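Local coordinates for protein ribonuclease VapC (Haemophilus influenzae, PDB 6NKL) that probably acts as the magnesium-dependent RNase toxin of a type II toxin-antitoxin pair, a PIN-domain nuclease, at residues M36-L44 / N98-A106; A106-N117 / I124-T133. One frame throughout, in Å; residues are numbered along the deposited sequence.

Contact 1: M36-L44 / N98-A106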
loop_
_atom_site.group_PDB
_atom_site.type_symbol
_atom_site.label_atom_id
_atom_site.label_comp_id
_atom_site.label_asym_id
_atom_site.label_seq_id
_atom_site.Cartn_x
_atom_site.Cartn_y
_atom_site.Cartn_z
ATOM N N MET B 36 8.995 5.279 -9.690
ATOM C CA MET B 36 7.990 4.243 -9.546
ATOM C C MET B 36 7.572 4.206 -8.096
ATOM O O MET B 36 8.339 4.582 -7.214
ATOM C CB MET B 36 8.508 2.860 -9.980
ATOM C CG MET B 36 9.501 2.252 -9.063
ATOM S SD MET B 36 9.941 0.587 -9.595
ATOM C CE MET B 36 10.938 0.934 -11.006
ATOM N N SER B 37 6.337 3.786 -7.858
ATOM C CA SER B 37 5.876 3.613 -6.488
ATOM C C SER B 37 6.524 2.367 -5.889
ATOM O O SER B 37 6.900 1.419 -6.603
ATOM C CB SER B 37 4.342 3.529 -6.450
ATOM O OG SER B 37 3.840 3.107 -5.189
ATOM N N PHE B 38 6.699 2.398 -4.563
ATOM C CA PHE B 38 7.088 1.202 -3.812
ATOM C C PHE B 38 6.175 0.021 -4.101
ATOM O O PHE B 38 6.612 -1.131 -4.021
ATOM C CB PHE B 38 7.086 1.479 -2.308
ATOM C CG PHE B 38 5.715 1.524 -1.700
ATOM C CD1 PHE B 38 4.920 2.645 -1.836
ATOM C CD2 PHE B 38 5.235 0.445 -0.977
ATOM C CE1 PHE B 38 3.654 2.689 -1.293
ATOM C CE2 PHE B 38 3.978 0.488 -0.415
ATOM C CZ PHE B 38 3.183 1.601 -0.573
ATOM N N ILE B 39 4.905 0.279 -4.424
ATOM C CA ILE B 39 4.000 -0.796 -4.802
ATOM C C ILE B 39 4.579 -1.557 -5.968
ATOM O O ILE B 39 4.704 -2.786 -5.937
ATOM C CB ILE B 39 2.608 -0.244 -5.167
ATOM C CG1 ILE B 39 1.990 0.458 -3.946
ATOM C CG2 ILE B 39 1.750 -1.359 -5.735
ATOM C CD1 ILE B 39 1.468 -0.471 -2.854
ATOM N N THR B 40 4.939 -0.822 -7.015
ATOM C CA THR B 40 5.432 -1.425 -8.241
ATOM C C THR B 40 6.747 -2.149 -7.978
ATOM O O THR B 40 6.984 -3.244 -8.498
ATOM C CB THR B 40 5.588 -0.343 -9.324
ATOM O OG1 THR B 40 4.300 0.199 -9.685
ATOM C CG2 THR B 40 6.269 -0.915 -10.598
ATOM N N TYR B 41 7.602 -1.564 -7.148
ATOM C CA TYR B 41 8.872 -2.209 -6.833
ATOM C C TYR B 41 8.629 -3.543 -6.133
ATOM O O TYR B 41 9.320 -4.530 -6.386
ATOM C CB TYR B 41 9.696 -1.252 -5.970
ATOM C CG TYR B 41 11.030 -1.738 -5.471
ATOM C CD1 TYR B 41 11.982 -2.197 -6.349
ATOM C CD2 TYR B 41 11.363 -1.661 -4.108
ATOM C CE1 TYR B 41 13.216 -2.592 -5.920
ATOM C CE2 TYR B 41 12.597 -2.083 -3.652
ATOM C CZ TYR B 41 13.534 -2.534 -4.580
ATOM O OH TYR B 41 14.780 -2.950 -4.195
ATOM N N ALA B 42 7.643 -3.589 -5.257
ATOM C CA ALA B 42 7.303 -4.841 -4.592
ATOM C C ALA B 42 6.820 -5.875 -5.608
ATOM O O ALA B 42 7.163 -7.059 -5.512
ATOM C CB ALA B 42 6.256 -4.565 -3.499
ATOM N N GLU B 43 6.038 -5.452 -6.602
ATOM C CA GLU B 43 5.611 -6.399 -7.638
ATOM C C GLU B 43 6.806 -6.881 -8.451
ATOM O O GLU B 43 6.903 -8.072 -8.792
ATOM C CB GLU B 43 4.548 -5.768 -8.552
ATOM C CG GLU B 43 3.216 -5.451 -7.826
ATOM C CD GLU B 43 2.119 -4.977 -8.767
ATOM O OE1 GLU B 43 1.910 -3.748 -8.873
ATOM O OE2 GLU B 43 1.503 -5.838 -9.430
ATOM N N LEU B 44 7.751 -5.986 -8.735
ATOM C CA LEU B 44 8.985 -6.422 -9.376
ATOM C C LEU B 44 9.694 -7.488 -8.544
ATOM O O LEU B 44 10.105 -8.527 -9.076
ATOM C CB LEU B 44 9.897 -5.232 -9.629
ATOM C CG LEU B 44 9.387 -4.237 -10.684
ATOM C CD1 LEU B 44 10.391 -3.121 -10.871
ATOM C CD2 LEU B 44 9.112 -4.936 -11.984
ATOM N N ASN B 98 -3.679 -2.709 -5.685
ATOM C CA ASN B 98 -2.341 -2.168 -5.890
ATOM C C ASN B 98 -2.356 -1.018 -6.895
ATOM O O ASN B 98 -1.605 -0.052 -6.740
ATOM C CB ASN B 98 -1.379 -3.263 -6.333
ATOM C CG ASN B 98 -0.875 -4.096 -5.156
ATOM O OD1 ASN B 98 -0.930 -3.651 -4.009
ATOM N ND2 ASN B 98 -0.365 -5.286 -5.437
ATOM N N ASP B 99 -3.217 -1.092 -7.919
ATOM C CA ASP B 99 -3.377 0.045 -8.820
ATOM C C ASP B 99 -3.883 1.260 -8.062
ATOM O O ASP B 99 -3.467 2.392 -8.329
ATOM C CB ASP B 99 -4.336 -0.296 -9.949
ATOM C CG ASP B 99 -3.660 -1.101 -11.092
ATOM O OD1 ASP B 99 -2.391 -1.138 -11.164
ATOM O OD2 ASP B 99 -4.414 -1.678 -11.934
ATOM N N LEU B 100 -4.772 1.043 -7.096
ATOM C CA LEU B 100 -5.299 2.164 -6.327
ATOM C C LEU B 100 -4.221 2.796 -5.469
ATOM O O LEU B 100 -4.120 4.023 -5.397
ATOM C CB LEU B 100 -6.442 1.714 -5.436
ATOM C CG LEU B 100 -7.117 2.801 -4.613
ATOM C CD1 LEU B 100 -7.688 3.869 -5.533
ATOM C CD2 LEU B 100 -8.216 2.173 -3.783
ATOM N N TRP B 101 -3.426 1.976 -4.777
ATOM C CA TRP B 101 -2.330 2.535 -3.995
ATOM C C TRP B 101 -1.415 3.354 -4.898
ATOM O O TRP B 101 -0.997 4.444 -4.529
ATOM C CB TRP B 101 -1.557 1.425 -3.279
ATOM C CG TRP B 101 -2.188 0.998 -2.001
ATOM C CD1 TRP B 101 -2.813 -0.196 -1.742
ATOM C CD2 TRP B 101 -2.261 1.757 -0.793
ATOM N NE1 TRP B 101 -3.254 -0.227 -0.443
ATOM C CE2 TRP B 101 -2.934 0.965 0.159
ATOM C CE3 TRP B 101 -1.830 3.035 -0.425
ATOM C CZ2 TRP B 101 -3.180 1.412 1.443
ATOM C CZ3 TRP B 101 -2.072 3.472 0.842
ATOM C CH2 TRP B 101 -2.744 2.667 1.767
ATOM N N ILE B 102 -1.152 2.869 -6.114
ATOM C CA ILE B 102 -0.243 3.552 -7.027
ATOM C C ILE B 102 -0.829 4.898 -7.432
ATOM O O ILE B 102 -0.162 5.940 -7.339
ATOM C CB ILE B 102 0.045 2.645 -8.240
ATOM C CG1 ILE B 102 0.894 1.457 -7.819
ATOM C CG2 ILE B 102 0.814 3.373 -9.362
ATOM C CD1 ILE B 102 0.987 0.387 -8.900
ATOM N N ALA B 103 -2.116 4.906 -7.788
ATOM C CA ALA B 103 -2.787 6.157 -8.137
ATOM C C ALA B 103 -2.712 7.155 -6.989
ATOM O O ALA B 103 -2.398 8.338 -7.188
ATOM C CB ALA B 103 -4.243 5.879 -8.528
ATOM N N CYS B 104 -2.998 6.693 -5.770
ATOM C CA CYS B 104 -2.967 7.595 -4.629
ATOM C C CYS B 104 -1.550 8.070 -4.351
ATOM O O CYS B 104 -1.356 9.197 -3.888
ATOM C CB CYS B 104 -3.555 6.903 -3.393
ATOM S SG CYS B 104 -5.315 6.582 -3.614
ATOM N N HIS B 105 -0.549 7.219 -4.594
ATOM C CA HIS B 105 0.830 7.687 -4.495
ATOM C C HIS B 105 1.075 8.860 -5.435
ATOM O O HIS B 105 1.588 9.910 -5.024
ATOM C CB HIS B 105 1.785 6.571 -4.804
ATOM C CG HIS B 105 3.124 6.741 -4.169
ATOM N ND1 HIS B 105 4.008 5.692 -4.009
ATOM C CD2 HIS B 105 3.740 7.836 -3.661
ATOM C CE1 HIS B 105 5.094 6.129 -3.392
ATOM N NE2 HIS B 105 4.967 7.428 -3.191
ATOM N N ALA B 106 0.705 8.705 -6.704
ATOM C CA ALA B 106 0.829 9.821 -7.635
ATOM C C ALA B 106 0.060 11.048 -7.137
ATOM O O ALA B 106 0.583 12.164 -7.171
ATOM C CB ALA B 106 0.336 9.407 -9.020
HETATM O O HOH W 1 -0.420 -6.770 -7.852
#
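S37 OG is gripped from two directions: it lies 2.8 Å from H105 ND1 in a hydrogen bond whose donor may be either group, and it accepts from I39 N at 3.1 Å with an N-H...O angle of 158°. The second bond makes S37 the N-cap of helix 38-49, where strand 33-37 of the PIN-domain sheet turns into helix; the first ties that cap to helix 97-109. With OG anti to the S37 backbone N (chi1 169°), the hydroxyl meets the imidazole at its edge, in the ring plane. F38 leans on the same imidazole obliquely, bringing H105 CE1 to the edge of the phenyl ring.

Apolar packing fills the middle. The two short helical segments run at 142° to each other, and I39 packs against W101 and I102 of the facing helix: its CD1 comes 3.6 Å from W101 CB, while its CB and CG2 rest on I102 CG1. Further along, E43 and N98 pass in opposite directions, and a water that accepts from N98 ND2 lies 2.7 Å from E43 OE2. E43 OE1 also bonds to T7 and forms a salt bridge to a basic side chain on the chain of another protein; N98 OD1 bonds to N97 of the second subunit. D99, a predicted magnesium ligand, lies on helix 97-109. I102 CD1 ends 3.4 Å from T40 OG1, which itself hydrogen-bonds to T7 OG1.

Contact 2: A106-N117 / I124-T133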
loop_
_atom_site.group_PDB
_atom_site.type_symbol
_atom_site.label_atom_id
_atom_site.label_comp_id
_atom_site.label_asym_id
_atom_site.label_seq_id
_atom_site.Cartn_x
_atom_site.Cartn_y
_atom_site.Cartn_z
ATOM N N ALA B 106 0.705 8.705 -6.704
ATOM C CA ALA B 106 0.829 9.821 -7.635
ATOM C C ALA B 106 0.060 11.048 -7.137
ATOM O O ALA B 106 0.583 12.164 -7.171
ATOM C CB ALA B 106 0.336 9.407 -9.020
ATOM N N LEU B 107 -1.172 10.864 -6.647
ATOM C CA LEU B 107 -1.909 12.006 -6.092
ATOM C C LEU B 107 -1.119 12.679 -4.979
ATOM O O LEU B 107 -1.045 13.906 -4.905
ATOM C CB LEU B 107 -3.267 11.570 -5.553
ATOM C CG LEU B 107 -4.327 11.232 -6.590
ATOM C CD1 LEU B 107 -5.492 10.670 -5.855
ATOM C CD2 LEU B 107 -4.749 12.491 -7.368
ATOM N N SER B 108 -0.500 11.889 -4.115
ATOM C CA SER B 108 0.182 12.446 -2.962
ATOM C C SER B 108 1.417 13.232 -3.353
ATOM O O SER B 108 1.903 14.032 -2.556
ATOM C CB SER B 108 0.607 11.335 -1.992
ATOM O OG SER B 108 1.688 10.598 -2.555
ATOM N N LEU B 109 1.965 12.983 -4.529
ATOM C CA LEU B 109 3.144 13.692 -4.992
ATOM C C LEU B 109 2.806 14.777 -6.004
ATOM O O LEU B 109 3.711 15.455 -6.479
ATOM C CB LEU B 109 4.135 12.702 -5.619
ATOM C CG LEU B 109 4.737 11.653 -4.687
ATOM C CD1 LEU B 109 5.398 10.550 -5.475
ATOM C CD2 LEU B 109 5.741 12.273 -3.758
ATOM N N ASN B 110 1.531 14.935 -6.342
ATOM C CA ASN B 110 1.089 15.604 -7.577
ATOM C C ASN B 110 1.944 15.193 -8.779
ATOM O O ASN B 110 2.364 16.005 -9.608
ATOM C CB ASN B 110 1.059 17.119 -7.393
ATOM C CG ASN B 110 0.161 17.810 -8.403
ATOM O OD1 ASN B 110 -0.909 17.310 -8.770
ATOM N ND2 ASN B 110 0.611 18.958 -8.881
ATOM N N ALA B 111 2.143 13.888 -8.903
ATOM C CA ALA B 111 2.819 13.317 -10.049
ATOM C C ALA B 111 1.825 13.022 -11.159
ATOM O O ALA B 111 0.614 12.917 -10.947
ATOM C CB ALA B 111 3.547 12.027 -9.663
ATOM N N VAL B 112 2.355 12.902 -12.364
ATOM C CA VAL B 112 1.592 12.403 -13.501
ATOM C C VAL B 112 1.832 10.899 -13.564
ATOM O O VAL B 112 2.977 10.458 -13.629
ATOM C CB VAL B 112 2.036 13.092 -14.801
ATOM C CG1 VAL B 112 1.380 12.458 -16.016
ATOM C CG2 VAL B 112 1.712 14.607 -14.733
ATOM N N LEU B 113 0.775 10.106 -13.509
ATOM C CA LEU B 113 0.939 8.655 -13.540
ATOM C C LEU B 113 0.929 8.180 -14.988
ATOM O O LEU B 113 0.011 8.507 -15.747
ATOM C CB LEU B 113 -0.155 7.957 -12.732
ATOM C CG LEU B 113 -0.047 6.434 -12.594
ATOM C CD1 LEU B 113 1.128 6.056 -11.689
ATOM C CD2 LEU B 113 -1.326 5.824 -12.058
ATOM N N ILE B 114 1.961 7.419 -15.359
ATOM C CA ILE B 114 2.125 6.859 -16.697
ATOM C C ILE B 114 1.693 5.401 -16.684
ATOM O O ILE B 114 2.226 4.597 -15.912
ATOM C CB ILE B 114 3.578 6.950 -17.180
ATOM C CG1 ILE B 114 4.113 8.377 -17.139
ATOM C CG2 ILE B 114 3.653 6.446 -18.610
ATOM C CD1 ILE B 114 3.195 9.392 -17.749
ATOM N N THR B 115 0.778 5.042 -17.578
ATOM C CA THR B 115 0.143 3.742 -17.512
ATOM C C THR B 115 0.039 3.148 -18.921
ATOM O O THR B 115 0.466 3.747 -19.914
ATOM C CB THR B 115 -1.221 3.875 -16.829
ATOM O OG1 THR B 115 -1.814 2.589 -16.680
ATOM C CG2 THR B 115 -2.096 4.710 -17.657
ATOM N N HIS B 116 -0.469 1.922 -18.985
ATOM C CA HIS B 116 -0.830 1.264 -20.237
ATOM C C HIS B 116 -2.117 0.516 -19.968
ATOM O O HIS B 116 -2.149 -0.365 -19.099
ATOM C CB HIS B 116 0.240 0.283 -20.715
ATOM C CG HIS B 116 -0.213 -0.607 -21.839
ATOM N ND1 HIS B 116 -0.434 -0.137 -23.118
ATOM C CD2 HIS B 116 -0.500 -1.929 -21.872
ATOM C CE1 HIS B 116 -0.824 -1.134 -23.893
ATOM N NE2 HIS B 116 -0.862 -2.235 -23.163
ATOM N N ASN B 117 -3.175 0.900 -20.661
ATOM C CA ASN B 117 -4.399 0.114 -20.689
ATOM C C ASN B 117 -4.999 -0.073 -19.288
ATOM O O ASN B 117 -5.354 -1.179 -18.873
ATOM C CB ASN B 117 -4.117 -1.227 -21.364
ATOM C CG ASN B 117 -5.354 -1.856 -21.957
ATOM O OD1 ASN B 117 -6.410 -1.217 -22.062
ATOM N ND2 ASN B 117 -5.232 -3.122 -22.356
ATOM N N ILE B 124 -10.819 8.145 -10.934
ATOM C CA ILE B 124 -10.141 8.967 -9.942
ATOM C C ILE B 124 -9.952 10.329 -10.605
ATOM O O ILE B 124 -8.943 10.616 -11.265
ATOM C CB ILE B 124 -8.834 8.341 -9.489
ATOM C CG1 ILE B 124 -9.073 6.898 -9.042
ATOM C CG2 ILE B 124 -8.269 9.112 -8.359
ATOM C CD1 ILE B 124 -7.784 6.153 -8.801
ATOM N N THR B 125 -10.934 11.194 -10.404
ATOM C CA THR B 125 -11.092 12.349 -11.277
ATOM C C THR B 125 -10.031 13.410 -11.072
ATOM O O THR B 125 -9.845 14.240 -11.968
ATOM C CB THR B 125 -12.475 12.941 -11.056
ATOM O OG1 THR B 125 -12.612 13.302 -9.679
ATOM C CG2 THR B 125 -13.551 11.905 -11.390
ATOM N N ASP B 126 -9.325 13.416 -9.937
ATOM C CA ASP B 126 -8.223 14.357 -9.745
ATOM C C ASP B 126 -6.843 13.760 -10.041
ATOM O O ASP B 126 -5.821 14.420 -9.806
ATOM C CB ASP B 126 -8.262 14.953 -8.334
ATOM C CG ASP B 126 -7.983 13.958 -7.243
ATOM O OD1 ASP B 126 -7.440 14.400 -6.188
ATOM O OD2 ASP B 126 -8.322 12.765 -7.409
ATOM N N LEU B 127 -6.791 12.553 -10.590
ATOM C CA LEU B 127 -5.526 11.940 -10.962
ATOM C C LEU B 127 -5.069 12.488 -12.299
ATOM O O LEU B 127 -5.826 12.470 -13.270
ATOM C CB LEU B 127 -5.682 10.423 -11.046
ATOM C CG LEU B 127 -4.481 9.650 -11.556
ATOM C CD1 LEU B 127 -3.331 9.870 -10.624
ATOM C CD2 LEU B 127 -4.835 8.190 -11.643
ATOM N N GLN B 128 -3.828 12.939 -12.358
ATOM C CA GLN B 128 -3.199 13.268 -13.629
ATOM C C GLN B 128 -2.503 12.015 -14.164
ATOM O O GLN B 128 -1.634 11.448 -13.496
ATOM C CB GLN B 128 -2.206 14.412 -13.436
ATOM C CG GLN B 128 -2.838 15.675 -12.823
ATOM C CD GLN B 128 -1.853 16.814 -12.779
ATOM O OE1 GLN B 128 -1.364 17.261 -13.816
ATOM N NE2 GLN B 128 -1.543 17.286 -11.575
ATOM N N TRP B 129 -2.897 11.562 -15.350
ATOM C CA TRP B 129 -2.258 10.392 -15.911
ATOM C C TRP B 129 -2.281 10.439 -17.431
ATOM O O TRP B 129 -3.010 11.221 -18.061
ATOM C CB TRP B 129 -2.912 9.107 -15.404
ATOM C CG TRP B 129 -4.325 9.023 -15.797
ATOM C CD1 TRP B 129 -5.362 9.711 -15.262
ATOM C CD2 TRP B 129 -4.861 8.223 -16.843
ATOM N NE1 TRP B 129 -6.524 9.376 -15.900
ATOM C CE2 TRP B 129 -6.248 8.456 -16.872
ATOM C CE3 TRP B 129 -4.307 7.305 -17.740
ATOM C CZ2 TRP B 129 -7.093 7.822 -17.783
ATOM C CZ3 TRP B 129 -5.138 6.677 -18.647
ATOM C CH2 TRP B 129 -6.521 6.934 -18.657
ATOM N N GLN B 130 -1.434 9.591 -17.999
ATOM C CA GLN B 130 -1.195 9.507 -19.424
ATOM C C GLN B 130 -0.838 8.070 -19.744
ATOM O O GLN B 130 -0.173 7.400 -18.951
ATOM C CB GLN B 130 -0.058 10.416 -19.878
ATOM C CG GLN B 130 -0.362 11.902 -19.595
ATOM C CD GLN B 130 0.819 12.825 -19.853
ATOM O OE1 GLN B 130 1.792 12.449 -20.505
ATOM N NE2 GLN B 130 0.744 14.040 -19.309
ATOM N N ASP B 131 -1.280 7.617 -20.913
ATOM C CA ASP B 131 -0.912 6.317 -21.477
ATOM C C ASP B 131 0.145 6.623 -22.529
ATOM O O ASP B 131 -0.166 7.146 -23.596
ATOM C CB ASP B 131 -2.137 5.607 -22.058
ATOM C CG ASP B 131 -1.818 4.223 -22.615
ATOM O OD1 ASP B 131 -0.691 4.069 -23.137
ATOM O OD2 ASP B 131 -2.681 3.303 -22.534
ATOM N N TRP B 132 1.401 6.360 -22.208
ATOM C CA TRP B 132 2.478 6.681 -23.128
ATOM C C TRP B 132 2.625 5.659 -24.240
ATOM O O TRP B 132 3.586 5.758 -25.002
ATOM C CB TRP B 132 3.807 6.818 -22.381
ATOM C CG TRP B 132 4.044 8.162 -21.795
ATOM C CD1 TRP B 132 3.172 9.194 -21.756
ATOM C CD2 TRP B 132 5.235 8.618 -21.152
ATOM N NE1 TRP B 132 3.737 10.286 -21.137
ATOM C CE2 TRP B 132 5.012 9.957 -20.762
ATOM C CE3 TRP B 132 6.485 8.042 -20.901
ATOM C CZ2 TRP B 132 5.978 10.714 -20.120
ATOM C CZ3 TRP B 132 7.437 8.789 -20.275
ATOM C CH2 TRP B 132 7.176 10.111 -19.871
ATOM N N THR B 133 1.715 4.691 -24.355
ATOM C CA THR B 133 1.733 3.777 -25.493
ATOM C C THR B 133 0.819 4.255 -26.623
ATOM O O THR B 133 1.063 3.916 -27.773
ATOM C CB THR B 133 1.333 2.345 -25.070
ATOM O OG1 THR B 133 -0.041 2.294 -24.710
ATOM C CG2 THR B 133 2.166 1.815 -23.898
HETATM O O HOH W 2 -2.784 15.530 -8.583
HETATM O O HOH W 3 -1.879 13.082 -10.237
#
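One face of the W132 indole carries I114, whose CD1 stands 3.7 Å from the centroid of the five-membered ring and 22° off its normal, a CH-pi contact. At the indole edge, in the ring plane, Q130 OE1 accepts from W132 NE1. The H116 imidazole has N117 CB over one face, offset toward the rim, and T133 OG1 in plane at its edge, taking a hydrogen bond from ND1 at 2.9 Å; H116 CG, anti to the backbone N of H116 (chi1 168°), is swung out to T133. W129 presents CE3 obliquely to T115 CG2, 3.4 Å away.

W129 belongs to the parallel pairing of strands 112-115 and 128-131, whose short segments are inclined at 26°, and W132 and H116 follow it. L113 lies between two bonds to the neighbouring strand, its N giving to Q128 O at 2.8 Å and its O accepting from Q130 N; T115 N then gives to Q130 O. Beyond T115 N, the D131 carboxylate holds the chain: OD2 receives N117 N at 3.1 Å from above the carboxylate plane, and OD1 accepts from T133 N, an Asx turn. At the other end the helix closes in a Schellman motif at N110, and a water links A111 O to Q128 N. L107 CD2 packs 3.3 Å from D126 O.

Within the PIN fold, strand 112-115 has strand 2-5 on its other side, its T115 OG1 hydrogen-bonded to OD2 of D6, a predicted magnesium ligand. Strand 128-131 is outermost within the chain, and I124 and L127 pack against A103 of helix 97-109.

In the fold
Helix 97-109 serves both contacts, which share A106 and lie about 11 Å apart between centres. All touching residues of contact 1 are buried, and other protein chains of the assembly reach several of them; contact 2 is partly buried, includes exposed residues and meets no other protein chain of the assembly. Their chemistry follows: contact 1 relies on side chains between a helix start and a second helix, whereas contact 2 combines backbone bonds between parallel strands with side-chain bonds from D131 and H116. I102 CG2 meets L113 CD1 at 3.6 Å, joining the two; contact 1 contains D99 of the predicted magnesium site, and contact 2 comes close to it through T115.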